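Side-chain contacts in glycosyl hydrolase family 62 protein (Coprinopsis cinerea, PDB 5B6T), which hydrolyses alpha-L-arabinofuranosidic linkages, probably releasing arabinose side groups from arabinoxylan: residues L211-G216 against R221-W226; G216-R221 against F246-N251; V252-T255 against W259-D262; H154-S157 against H163-R166. All blocks are in the same frame, centred on the assembly; numbering follows the deposited sequence.

The four contacts sample three blades of the five-bladed beta-propeller expected of this family. Contact 4 comes first along the chain, in the hairpin of strands 152-158 and 163-170. Contact 1 follows in the hairpin of strands 207-215 and 221-228. Contact 2 overlaps it, because the turn of that hairpin meets loop 246-251; their centres are about 8 Å apart. Contact 3 comes last, in the blade that includes strand 7-9 near the chain start. Asp262 of contact 3 takes a salt bridge from Arg220 and a hydrogen bond from the backbone N of Arg221. Contacts 3 and 4 lie on opposite sides of the chain's centre, with centres about 29 Å apart. The set thus runs from one blade through its neighbour to the blade that closes the ring.

Contact 1: L211-G216 against R221-W226; sequences LHEAIG and RWFRSW
Glu213 and Arg221 form the charged part of this contact. Arg221 NH1 donates to Glu213 OE2 at 2.8 Å, in a salt bridge. The nitrogen approaches from above the carboxylate plane, and the N-H...O angle is bent to 148°. The arginine chain turns at chi2 (-50°), which curls its CB, CG and CD round OE2. Ile215 CG1 lies over one face of the guanidinium, 3.7 Å from Arg221 NE. NH1 also forms a salt bridge with Glu195, while OE2 also bonds Ser264 OG. With alanine in place of Arg221, Glu213 OE2 and Glu195 OE2 would probably lose their shared positive partner, and one side of Ile215 would be uncovered.

Four backbone hydrogen bonds join His212 to Arg224 and Ala214 to Trp222, two for each pair. The strands form an antiparallel hairpin within one propeller blade, beside strand 195-202. A bound lead ion sits about 5 Å from the Arg221 side chain.

The aromatic contacts lie on both faces of the hairpin. Trp222 has CG between its backbone N and carbonyl carbon (chi1 66°), and its indole lies along the neighbouring strand. Ala214 CB and Arg224 CG cover the same indole face, with Ala214 CB 3.3 Å from Trp222 NE1. On this Trp222 side too, His212 CB meets Trp226 CZ3 at 3.8 Å. On the other side of the hairpin, Glu213 CB touches Phe223 CE2 at 3.8 Å.

One water accepts from Trp222 NE1 at 3.0 Å and donates weakly to Ile215 O.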
loop_
_atom_site.group_PDB
_atom_site.type_symbol
_atom_site.label_atom_id
_atom_site.label_comp_id
_atom_site.label_asym_id
_atom_site.label_seq_id
_atom_site.Cartn_x
_atom_site.Cartn_y
_atom_site.Cartn_z
ATOM N N LEU A 211 -9.316 1.892 2.359
ATOM C CA LEU A 211 -9.365 1.009 1.205
ATOM C C LEU A 211 -8.841 -0.333 1.633
ATOM O O LEU A 211 -7.978 -0.421 2.499
ATOM C CB LEU A 211 -8.476 1.525 0.059
ATOM C CG LEU A 211 -8.672 2.995 -0.315
ATOM C CD1 LEU A 211 -7.677 3.430 -1.389
ATOM C CD2 LEU A 211 -10.127 3.296 -0.716
ATOM N N HIS A 212 -9.358 -1.400 1.040
ATOM C CA HIS A 212 -8.863 -2.729 1.407
ATOM C C HIS A 212 -9.090 -3.646 0.206
ATOM O O HIS A 212 -10.136 -3.575 -0.431
ATOM C CB HIS A 212 -9.642 -3.247 2.643
ATOM C CG HIS A 212 -8.952 -4.290 3.437
ATOM N ND1 HIS A 212 -8.740 -5.582 2.995
ATOM C CD2 HIS A 212 -8.458 -4.243 4.698
ATOM C CE1 HIS A 212 -8.110 -6.265 3.936
ATOM N NE2 HIS A 212 -7.957 -5.487 4.985
ATOM N N GLU A 213 -8.093 -4.479 -0.089
ATOM C CA GLU A 213 -8.166 -5.434 -1.194
ATOM C C GLU A 213 -9.033 -6.648 -0.853
ATOM O O GLU A 213 -9.063 -7.100 0.311
ATOM C CB GLU A 213 -6.774 -5.910 -1.603
ATOM C CG GLU A 213 -6.743 -6.570 -2.963
ATOM C CD GLU A 213 -5.346 -6.914 -3.458
ATOM O OE1 GLU A 213 -4.353 -6.286 -3.006
ATOM O OE2 GLU A 213 -5.269 -7.798 -4.364
ATOM N N ALA A 214 -9.728 -7.138 -1.876
ATOM C CA ALA A 214 -10.600 -8.293 -1.789
ATOM C C ALA A 214 -10.363 -9.154 -3.022
ATOM O O ALA A 214 -9.802 -8.715 -4.014
ATOM C CB ALA A 214 -12.056 -7.837 -1.759
ATOM N N ILE A 215 -10.784 -10.409 -2.927
ATOM C CA ILE A 215 -10.764 -11.349 -4.024
ATOM C C ILE A 215 -12.226 -11.613 -4.357
ATOM O O ILE A 215 -12.958 -12.189 -3.540
ATOM C CB ILE A 215 -10.075 -12.668 -3.621
ATOM C CG1 ILE A 215 -8.652 -12.418 -3.095
ATOM C CG2 ILE A 215 -10.084 -13.671 -4.758
ATOM C CD1 ILE A 215 -8.010 -13.649 -2.514
ATOM N N GLY A 216 -12.658 -11.176 -5.532
ATOM C CA GLY A 216 -14.071 -11.177 -5.892
ATOM C C GLY A 216 -14.614 -12.527 -6.323
ATOM O O GLY A 216 -13.873 -13.552 -6.373
ATOM N N ARG A 221 -8.781 -9.609 -8.192
ATOM C CA ARG A 221 -8.529 -8.632 -7.138
ATOM C C ARG A 221 -9.286 -7.338 -7.426
ATOM O O ARG A 221 -9.443 -6.896 -8.582
ATOM C CB ARG A 221 -7.033 -8.336 -7.003
ATOM C CG ARG A 221 -6.158 -9.562 -6.762
ATOM C CD ARG A 221 -6.704 -10.406 -5.627
ATOM N NE ARG A 221 -5.828 -11.511 -5.258
ATOM C CZ ARG A 221 -4.966 -11.511 -4.248
ATOM N NH1 ARG A 221 -4.763 -10.434 -3.485
ATOM N NH2 ARG A 221 -4.269 -12.637 -3.998
ATOM N N TRP A 222 -9.724 -6.727 -6.336
ATOM C CA TRP A 222 -10.427 -5.453 -6.384
ATOM C C TRP A 222 -10.353 -4.759 -5.039
ATOM O O TRP A 222 -9.928 -5.369 -4.061
ATOM C CB TRP A 222 -11.886 -5.638 -6.822
ATOM C CG TRP A 222 -12.786 -6.408 -5.866
ATOM C CD1 TRP A 222 -12.671 -7.710 -5.499
ATOM C CD2 TRP A 222 -13.938 -5.894 -5.189
ATOM N NE1 TRP A 222 -13.698 -8.043 -4.643
ATOM C CE2 TRP A 222 -14.473 -6.946 -4.414
ATOM C CE3 TRP A 222 -14.579 -4.648 -5.170
ATOM C CZ2 TRP A 222 -15.612 -6.788 -3.636
ATOM C CZ3 TRP A 222 -15.690 -4.485 -4.399
ATOM C CH2 TRP A 222 -16.215 -5.553 -3.646
ATOM N N PHE A 223 -10.782 -3.499 -4.992
ATOM C CA PHE A 223 -10.793 -2.698 -3.773
ATOM C C PHE A 223 -12.158 -2.271 -3.311
ATOM O O PHE A 223 -12.978 -1.817 -4.112
ATOM C CB PHE A 223 -9.898 -1.431 -3.902
ATOM C CG PHE A 223 -8.454 -1.767 -3.776
ATOM C CD1 PHE A 223 -7.720 -2.178 -4.905
ATOM C CD2 PHE A 223 -7.868 -1.810 -2.537
ATOM C CE1 PHE A 223 -6.399 -2.542 -4.769
ATOM C CE2 PHE A 223 -6.548 -2.202 -2.401
ATOM C CZ PHE A 223 -5.829 -2.591 -3.513
ATOM N N ARG A 224 -12.351 -2.394 -1.997
ATOM C CA ARG A 224 -13.508 -1.860 -1.291
ATOM C C ARG A 224 -13.113 -0.627 -0.533
ATOM O O ARG A 224 -11.943 -0.443 -0.219
ATOM C CB ARG A 224 -14.070 -2.921 -0.344
ATOM C CG ARG A 224 -14.510 -4.193 -1.074
ATOM C CD ARG A 224 -14.952 -5.303 -0.148
ATOM N NE ARG A 224 -16.192 -4.996 0.559
ATOM C CZ ARG A 224 -16.519 -5.470 1.769
ATOM N NH1 ARG A 224 -15.700 -6.304 2.419
ATOM N NH2 ARG A 224 -17.666 -5.116 2.330
ATOM N N SER A 225 -14.098 0.215 -0.213
ATOM C CA SER A 225 -13.835 1.474 0.487
ATOM C C SER A 225 -14.901 1.787 1.516
ATOM O O SER A 225 -16.088 1.444 1.342
ATOM C CB SER A 225 -13.742 2.634 -0.505
ATOM O OG SER A 225 -14.929 2.757 -1.304
ATOM N N TRP A 226 -14.443 2.482 2.556
ATOM C CA TRP A 226 -15.266 2.922 3.681
ATOM C C TRP A 226 -14.781 4.279 4.119
ATOM O O TRP A 226 -13.629 4.652 3.862
ATOM C CB TRP A 226 -15.115 1.979 4.883
ATOM C CG TRP A 226 -15.519 0.574 4.707
ATOM C CD1 TRP A 226 -16.680 -0.002 5.148
ATOM C CD2 TRP A 226 -14.767 -0.486 4.110
ATOM N NE1 TRP A 226 -16.703 -1.332 4.866
ATOM C CE2 TRP A 226 -15.549 -1.660 4.209
ATOM C CE3 TRP A 226 -13.516 -0.566 3.492
ATOM C CZ2 TRP A 226 -15.120 -2.894 3.701
ATOM C CZ3 TRP A 226 -13.101 -1.798 3.009
ATOM C CH2 TRP A 226 -13.885 -2.928 3.139
HETATM O O HOH W 1 -14.554 -10.011 -2.577
#

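Contact 2: G216-R221 against F246-N251; sequences GSDGRR and FARANN
The guanidinium of Arg248 and the carboxylate of Asp218 come from opposite directions, with their planes 40° apart. Asp218 OD2 lies oblique to the guanidinium. Water 2 and Asn250 ND2 lie in the guanidinium plane, at its edge. On the carboxylate, Arg220 N reaches Asp218 OD1 from above the plane at 3.0 Å.

The direct link is a salt bridge from Arg248 NH2 to Asp218 OD2, long at 3.3 Å. The arginine runs extended from CG to NE, with CG anti to its own N (chi1 -173°). This carries the guanidinium across from loop 246-251 to the hairpin turn. On its way the chain passes Trp222, whose side chain it touches.

Water 2 completes the link. It accepts from Arg248 NE at 2.8 Å. It donates to Asp218 OD1 at 2.7 Å and to Arg220 O at 3.0 Å. Water 3 makes a second crossing between backbones, from Arg221 O to Ala249 N.

Both loops are braced from within. Residues 216-219 form a type I beta turn, and the bond from Arg220 N to Asp218 OD1 makes an Asx turn. Arg248 N donates to Asn251 OD1 at 2.9 Å. Phe246 and Ala247 both face Phe223 of strand 221-228, a classic beta bulge in the 246-247 segment.

Asp218 and Ser217 are exposed, so solvent probably screens the ion pair. A long charge contact backed by a three-way water suggests a bridge of moderate strength, with water 2 as a second link between the same two side chains.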
loop_
_atom_site.group_PDB
_atom_site.type_symbol
_atom_site.label_atom_id
_atom_site.label_comp_id
_atom_site.label_asym_id
_atom_site.label_seq_id
_atom_site.Cartn_x
_atom_site.Cartn_y
_atom_site.Cartn_z
ATOM N N GLY A 216 -12.658 -11.176 -5.532
ATOM C CA GLY A 216 -14.071 -11.177 -5.892
ATOM C C GLY A 216 -14.614 -12.527 -6.323
ATOM O O GLY A 216 -13.873 -13.552 -6.373
ATOM N N SER A 217 -15.912 -12.509 -6.644
ATOM C CA SER A 217 -16.632 -13.720 -7.060
ATOM C C SER A 217 -16.077 -14.331 -8.347
ATOM O O SER A 217 -16.259 -15.522 -8.592
ATOM C CB SER A 217 -18.121 -13.413 -7.239
ATOM O OG SER A 217 -18.327 -12.422 -8.228
ATOM N N ASP A 218 -15.406 -13.510 -9.157
ATOM C CA ASP A 218 -14.704 -13.984 -10.368
ATOM C C ASP A 218 -13.241 -14.377 -10.127
ATOM O O ASP A 218 -12.508 -14.642 -11.064
ATOM C CB ASP A 218 -14.756 -12.923 -11.459
ATOM C CG ASP A 218 -14.229 -11.568 -10.979
ATOM O OD1 ASP A 218 -13.757 -11.486 -9.819
ATOM O OD2 ASP A 218 -14.313 -10.616 -11.762
ATOM N N GLY A 219 -12.807 -14.407 -8.866
ATOM C CA GLY A 219 -11.418 -14.680 -8.544
ATOM C C GLY A 219 -10.443 -13.519 -8.730
ATOM O O GLY A 219 -9.241 -13.682 -8.488
ATOM N N ARG A 220 -10.934 -12.353 -9.128
ATOM C CA ARG A 220 -10.053 -11.227 -9.441
ATOM C C ARG A 220 -9.937 -10.239 -8.280
ATOM O O ARG A 220 -10.867 -10.027 -7.515
ATOM C CB ARG A 220 -10.558 -10.503 -10.695
ATOM C CG ARG A 220 -10.592 -11.358 -11.959
ATOM C CD ARG A 220 -9.204 -11.701 -12.417
ATOM N NE ARG A 220 -9.199 -12.585 -13.589
ATOM C CZ ARG A 220 -8.097 -13.088 -14.125
ATOM N NH1 ARG A 220 -6.889 -12.778 -13.648
ATOM N NH2 ARG A 220 -8.200 -13.895 -15.168
ATOM N N ARG A 221 -8.781 -9.609 -8.192
ATOM C CA ARG A 221 -8.529 -8.632 -7.138
ATOM C C ARG A 221 -9.286 -7.338 -7.426
ATOM O O ARG A 221 -9.443 -6.896 -8.582
ATOM C CB ARG A 221 -7.033 -8.336 -7.003
ATOM C CG ARG A 221 -6.158 -9.562 -6.762
ATOM C CD ARG A 221 -6.704 -10.406 -5.627
ATOM N NE ARG A 221 -5.828 -11.511 -5.258
ATOM C CZ ARG A 221 -4.966 -11.511 -4.248
ATOM N NH1 ARG A 221 -4.763 -10.434 -3.485
ATOM N NH2 ARG A 221 -4.269 -12.637 -3.998
ATOM N N PHE A 246 -14.628 0.359 -5.113
ATOM C CA PHE A 246 -13.713 1.477 -5.175
ATOM C C PHE A 246 -12.969 1.386 -6.511
ATOM O O PHE A 246 -12.922 2.351 -7.269
ATOM C CB PHE A 246 -12.740 1.495 -3.991
ATOM C CG PHE A 246 -11.808 2.647 -4.044
ATOM C CD1 PHE A 246 -12.248 3.932 -3.718
ATOM C CD2 PHE A 246 -10.490 2.462 -4.462
ATOM C CE1 PHE A 246 -11.378 5.023 -3.793
ATOM C CE2 PHE A 246 -9.618 3.536 -4.560
ATOM C CZ PHE A 246 -10.062 4.823 -4.216
ATOM N N ALA A 247 -12.376 0.226 -6.788
ATOM C CA ALA A 247 -11.651 0.016 -8.037
ATOM C C ALA A 247 -11.708 -1.470 -8.364
ATOM O O ALA A 247 -11.383 -2.301 -7.525
ATOM C CB ALA A 247 -10.212 0.506 -7.918
ATOM N N ARG A 248 -12.115 -1.783 -9.585
ATOM C CA ARG A 248 -12.359 -3.149 -10.022
ATOM C C ARG A 248 -12.433 -3.123 -11.548
ATOM O O ARG A 248 -12.612 -2.056 -12.125
ATOM C CB ARG A 248 -13.685 -3.641 -9.436
ATOM C CG ARG A 248 -13.991 -5.126 -9.688
ATOM C CD ARG A 248 -15.098 -5.630 -8.759
ATOM N NE ARG A 248 -15.393 -7.019 -9.064
ATOM C CZ ARG A 248 -16.407 -7.466 -9.818
ATOM N NH1 ARG A 248 -17.344 -6.664 -10.319
ATOM N NH2 ARG A 248 -16.486 -8.772 -10.058
ATOM N N ALA A 249 -12.262 -4.258 -12.208
ATOM C CA ALA A 249 -12.320 -4.253 -13.675
ATOM C C ALA A 249 -13.565 -3.549 -14.208
ATOM O O ALA A 249 -13.499 -2.935 -15.285
ATOM C CB ALA A 249 -12.263 -5.676 -14.204
ATOM N N ASN A 250 -14.687 -3.624 -13.486
ATOM C CA ASN A 250 -15.939 -3.054 -13.994
ATOM C C ASN A 250 -16.112 -1.557 -13.790
ATOM O O ASN A 250 -17.142 -1.000 -14.193
ATOM C CB ASN A 250 -17.181 -3.811 -13.486
ATOM C CG ASN A 250 -17.365 -3.693 -11.979
ATOM O OD1 ASN A 250 -16.396 -3.696 -11.261
ATOM N ND2 ASN A 250 -18.602 -3.624 -11.501
ATOM N N ASN A 251 -15.153 -0.888 -13.176
ATOM C CA ASN A 251 -15.161 0.579 -13.207
ATOM C C ASN A 251 -13.846 1.205 -13.653
ATOM O O ASN A 251 -13.576 2.384 -13.374
ATOM C CB ASN A 251 -15.652 1.202 -11.875
ATOM C CG ASN A 251 -14.634 1.127 -10.751
ATOM O OD1 ASN A 251 -13.687 0.360 -10.814
ATOM N ND2 ASN A 251 -14.879 1.871 -9.677
HETATM O O HOH W 2 -13.482 -9.066 -8.647
HETATM O O HOH W 3 -11.098 -6.631 -10.817
#

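Contact 3: V252-T255 against W259-D262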
loop_
_atom_site.group_PDB
_atom_site.type_symbol
_atom_site.label_atom_id
_atom_site.label_comp_id
_atom_site.label_asym_id
_atom_site.label_seq_id
_atom_site.Cartn_x
_atom_site.Cartn_y
_atom_site.Cartn_z
ATOM N N VAL A 252 -13.039 0.410 -14.336
ATOM C CA VAL A 252 -11.760 0.859 -14.875
ATOM C C VAL A 252 -11.755 0.755 -16.391
ATOM O O VAL A 252 -11.811 -0.343 -16.955
ATOM C CB VAL A 252 -10.605 0.023 -14.293
ATOM C CG1 VAL A 252 -9.296 0.318 -15.003
ATOM C CG2 VAL A 252 -10.485 0.268 -12.781
ATOM N N ALA A 253 -11.762 1.928 -17.021
ATOM C CA ALA A 253 -11.526 2.076 -18.444
ATOM C C ALA A 253 -10.026 2.069 -18.678
ATOM O O ALA A 253 -9.253 2.383 -17.766
ATOM C CB ALA A 253 -12.113 3.400 -18.940
ATOM N N PHE A 254 -9.644 1.757 -19.917
ATOM C CA PHE A 254 -8.263 1.915 -20.360
ATOM C C PHE A 254 -8.273 2.800 -21.608
ATOM O O PHE A 254 -9.118 2.602 -22.490
ATOM C CB PHE A 254 -7.651 0.559 -20.719
ATOM C CG PHE A 254 -7.560 -0.408 -19.568
ATOM C CD1 PHE A 254 -8.664 -1.136 -19.166
ATOM C CD2 PHE A 254 -6.363 -0.616 -18.908
ATOM C CE1 PHE A 254 -8.583 -1.996 -18.098
ATOM C CE2 PHE A 254 -6.285 -1.509 -17.867
ATOM C CZ PHE A 254 -7.392 -2.183 -17.445
ATOM N N THR A 255 -7.324 3.730 -21.704
ATOM C CA THR A 255 -7.151 4.517 -22.966
ATOM C C THR A 255 -6.708 3.554 -24.066
ATOM O O THR A 255 -7.115 3.684 -25.220
ATOM C CB THR A 255 -6.161 5.690 -22.822
ATOM O OG1 THR A 255 -4.901 5.215 -22.329
ATOM C CG2 THR A 255 -6.707 6.736 -21.873
ATOM N N TRP A 259 -5.204 -4.447 -20.052
ATOM C CA TRP A 259 -4.064 -5.346 -19.848
ATOM C C TRP A 259 -4.152 -6.172 -18.568
ATOM O O TRP A 259 -3.374 -7.112 -18.341
ATOM C CB TRP A 259 -2.778 -4.539 -19.916
ATOM C CG TRP A 259 -2.603 -3.564 -18.789
ATOM C CD1 TRP A 259 -3.035 -2.286 -18.756
ATOM C CD2 TRP A 259 -1.892 -3.791 -17.557
ATOM N NE1 TRP A 259 -2.677 -1.693 -17.560
ATOM C CE2 TRP A 259 -1.956 -2.592 -16.814
ATOM C CE3 TRP A 259 -1.212 -4.890 -17.012
ATOM C CZ2 TRP A 259 -1.362 -2.453 -15.551
ATOM C CZ3 TRP A 259 -0.591 -4.734 -15.763
ATOM C CH2 TRP A 259 -0.690 -3.533 -15.050
ATOM N N THR A 260 -5.105 -5.821 -17.716
ATOM C CA THR A 260 -5.300 -6.518 -16.461
ATOM C C THR A 260 -6.788 -6.566 -16.155
ATOM O O THR A 260 -7.516 -5.621 -16.463
ATOM C CB THR A 260 -4.518 -5.813 -15.320
ATOM O OG1 THR A 260 -4.701 -6.544 -14.101
ATOM C CG2 THR A 260 -4.966 -4.362 -15.136
ATOM N N ARG A 261 -7.222 -7.660 -15.529
ATOM C CA ARG A 261 -8.547 -7.782 -14.914
ATOM C C ARG A 261 -8.510 -7.666 -13.395
ATOM O O ARG A 261 -9.557 -7.710 -12.760
ATOM C CB ARG A 261 -9.178 -9.134 -15.283
ATOM C CG ARG A 261 -9.481 -9.279 -16.771
ATOM C CD ARG A 261 -10.270 -10.567 -17.015
ATOM N NE ARG A 261 -9.986 -11.078 -18.353
ATOM C CZ ARG A 261 -10.038 -12.363 -18.720
ATOM N NH1 ARG A 261 -10.390 -13.318 -17.862
ATOM N NH2 ARG A 261 -9.725 -12.691 -19.967
ATOM N N ASP A 262 -7.294 -7.574 -12.848
ATOM C CA ASP A 262 -7.056 -7.460 -11.423
ATOM C C ASP A 262 -6.611 -6.055 -11.103
ATOM O O ASP A 262 -5.719 -5.514 -11.790
ATOM C CB ASP A 262 -5.949 -8.420 -10.998
ATOM C CG ASP A 262 -6.351 -9.869 -11.120
ATOM O OD1 ASP A 262 -6.915 -10.407 -10.142
ATOM O OD2 ASP A 262 -6.088 -10.487 -12.202
#
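This contact belongs to the blade that contains strand 7-9, near the chain start, and strand 305-311, near its end. Strand 252-254 is an outermost strand of that sheet, and the chain after it turns back so that residues 259-262 meet Phe254.

Phe254 carries the contact from the strand side. Its CE2 touches Trp259 CD1 at 3.5 Å, and Trp259 NE1 is next at 3.6 Å. The phenyl and the five-membered ring meet obliquely, with centroids 5.3 Å apart and planes at 76°. Trp259 N lies over one face of the phenyl, toward its rim. Thr260 CG2 sits at the phenyl edge, in the ring plane, 4.0 Å from Phe254 CZ. The same methyl lies over a face of the Trp259 indole, so it fills the angle between the two rings. Phe254 CZ also comes within 3.6 Å of Thr260 O.

The loop side is fixed by polar bonds. Thr260 has OG1 anti to its backbone N (chi1 -178°), and this hydroxyl donates to Asp262 O at 2.7 Å, in the carbonyl plane and on a lone pair. Thr260 OG1 also bonds Leu291 N, and Trp259 NE1 bonds Ser10 O. The indole rests against Pro12 and Tyr288.

A serine in place of Phe254 would probably open a gap beside Trp259 CD1 and Thr260 CG2, and leave the indole freer to shift.

Here an edge-strand aromatic is clasped by the following loop. The blade around it combines strand 7-9 with strand 305-311, and joining strands from near both chain ends is how many beta-propellers close their ring.

Contact 4: H154-S157 against H163-R166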
loop_
_atom_site.group_PDB
_atom_site.type_symbol
_atom_site.label_atom_id
_atom_site.label_comp_id
_atom_site.label_asym_id
_atom_site.label_seq_id
_atom_site.Cartn_x
_atom_site.Cartn_y
_atom_site.Cartn_z
ATOM N N HIS A 154 -1.356 5.284 14.517
ATOM C CA HIS A 154 -2.045 4.012 14.359
ATOM C C HIS A 154 -1.262 3.116 13.417
ATOM O O HIS A 154 -0.734 3.592 12.408
ATOM C CB HIS A 154 -3.479 4.222 13.808
ATOM C CG HIS A 154 -4.315 5.126 14.670
ATOM N ND1 HIS A 154 -5.197 4.641 15.608
ATOM C CD2 HIS A 154 -4.393 6.471 14.742
ATOM C CE1 HIS A 154 -5.767 5.659 16.236
ATOM N NE2 HIS A 154 -5.316 6.778 15.704
ATOM N N LEU A 155 -1.236 1.838 13.733
ATOM C CA LEU A 155 -0.554 0.858 12.911
ATOM C C LEU A 155 -1.546 -0.238 12.538
ATOM O O LEU A 155 -2.035 -0.999 13.399
ATOM C CB LEU A 155 0.654 0.291 13.672
ATOM C CG LEU A 155 1.409 -0.863 12.989
ATOM C CD1 LEU A 155 1.977 -0.451 11.635
ATOM C CD2 LEU A 155 2.519 -1.397 13.873
ATOM N N PHE A 156 -1.883 -0.274 11.259
ATOM C CA PHE A 156 -2.791 -1.265 10.721
ATOM C C PHE A 156 -2.022 -2.417 10.093
ATOM O O PHE A 156 -0.937 -2.248 9.550
ATOM C CB PHE A 156 -3.692 -0.651 9.637
ATOM C CG PHE A 156 -4.698 0.344 10.156
ATOM C CD1 PHE A 156 -4.366 1.698 10.382
ATOM C CD2 PHE A 156 -5.983 -0.069 10.410
ATOM C CE1 PHE A 156 -5.326 2.585 10.845
ATOM C CE2 PHE A 156 -6.930 0.820 10.859
ATOM C CZ PHE A 156 -6.604 2.141 11.074
ATOM N N SER A 157 -2.641 -3.588 10.089
ATOM C CA SER A 157 -2.086 -4.764 9.451
ATOM C C SER A 157 -3.209 -5.779 9.171
ATOM O O SER A 157 -4.299 -5.724 9.764
ATOM C CB SER A 157 -0.960 -5.350 10.329
ATOM O OG SER A 157 -1.456 -5.912 11.532
ATOM N N HIS A 163 -9.213 -10.373 8.806
ATOM C CA HIS A 163 -9.146 -9.420 9.908
ATOM C C HIS A 163 -8.242 -8.282 9.538
ATOM O O HIS A 163 -7.192 -8.494 8.951
ATOM C CB HIS A 163 -8.616 -10.069 11.186
ATOM C CG HIS A 163 -9.344 -11.321 11.546
ATOM N ND1 HIS A 163 -8.822 -12.573 11.312
ATOM C CD2 HIS A 163 -10.566 -11.516 12.091
ATOM C CE1 HIS A 163 -9.720 -13.489 11.640
ATOM N NE2 HIS A 163 -10.776 -12.870 12.145
ATOM N N LEU A 164 -8.673 -7.075 9.876
ATOM C CA LEU A 164 -7.846 -5.878 9.840
ATOM C C LEU A 164 -7.593 -5.471 11.279
ATOM O O LEU A 164 -8.533 -5.237 12.039
ATOM C CB LEU A 164 -8.577 -4.747 9.117
ATOM C CG LEU A 164 -7.866 -3.384 9.084
ATOM C CD1 LEU A 164 -6.589 -3.414 8.247
ATOM C CD2 LEU A 164 -8.812 -2.329 8.538
ATOM N N TYR A 165 -6.331 -5.389 11.657
ATOM C CA TYR A 165 -5.927 -5.043 13.017
ATOM C C TYR A 165 -5.425 -3.609 13.104
ATOM O O TYR A 165 -4.880 -3.058 12.120
ATOM C CB TYR A 165 -4.800 -5.951 13.498
ATOM C CG TYR A 165 -5.142 -7.417 13.434
ATOM C CD1 TYR A 165 -5.828 -8.020 14.456
ATOM C CD2 TYR A 165 -4.752 -8.202 12.356
ATOM C CE1 TYR A 165 -6.173 -9.357 14.383
ATOM C CE2 TYR A 165 -5.100 -9.552 12.267
ATOM C CZ TYR A 165 -5.807 -10.122 13.294
ATOM O OH TYR A 165 -6.123 -11.462 13.258
ATOM N N ARG A 166 -5.563 -3.035 14.301
ATOM C CA ARG A 166 -5.103 -1.672 14.553
ATOM C C ARG A 166 -4.538 -1.518 15.979
ATOM O O ARG A 166 -5.245 -1.823 16.949
ATOM C CB ARG A 166 -6.249 -0.696 14.358
ATOM C CG ARG A 166 -5.860 0.775 14.445
ATOM C CD ARG A 166 -7.022 1.747 14.518
ATOM N NE ARG A 166 -7.878 1.494 15.685
ATOM C CZ ARG A 166 -7.604 1.893 16.921
ATOM N NH1 ARG A 166 -6.518 2.580 17.186
ATOM N NH2 ARG A 166 -8.436 1.590 17.900
#
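Arg166 packs tightly against Phe156 and His154. Its CG lies over one face of the phenyl, 3.9 Å from the ring centroid, in a CH-pi contact. Arg166 CD follows at 3.5 Å from Phe156 CZ. With CG anti to its N (chi1 -174°) and a bend at chi3, the chain runs along the phenyl and brings NH1 to His154. There Arg166 NH1 donates to His154 ND1 at 2.9 Å, in the imidazole plane, though the N-H...N angle is only 134°. Gln168 OE1 is a second partner of NH1.

Leu164 CD1 touches Phe156 CD2 more lightly, at 4.0 Å. The other face of the hairpin is looser. Ser157 OG comes no nearer than 3.9 Å to Tyr165 CB, and it bonds Trp141 instead. Tyr165 OH and His163 ND1 both turn to Asp159. His163 is partly exposed and adds little to the contact.

Two backbone bonds hold Ser157 and Tyr165 together; the one from Tyr165 N to Ser157 O is nearly straight (174°). These are the two central strands of a four-stranded antiparallel sheet, the usual build of a beta-propeller blade.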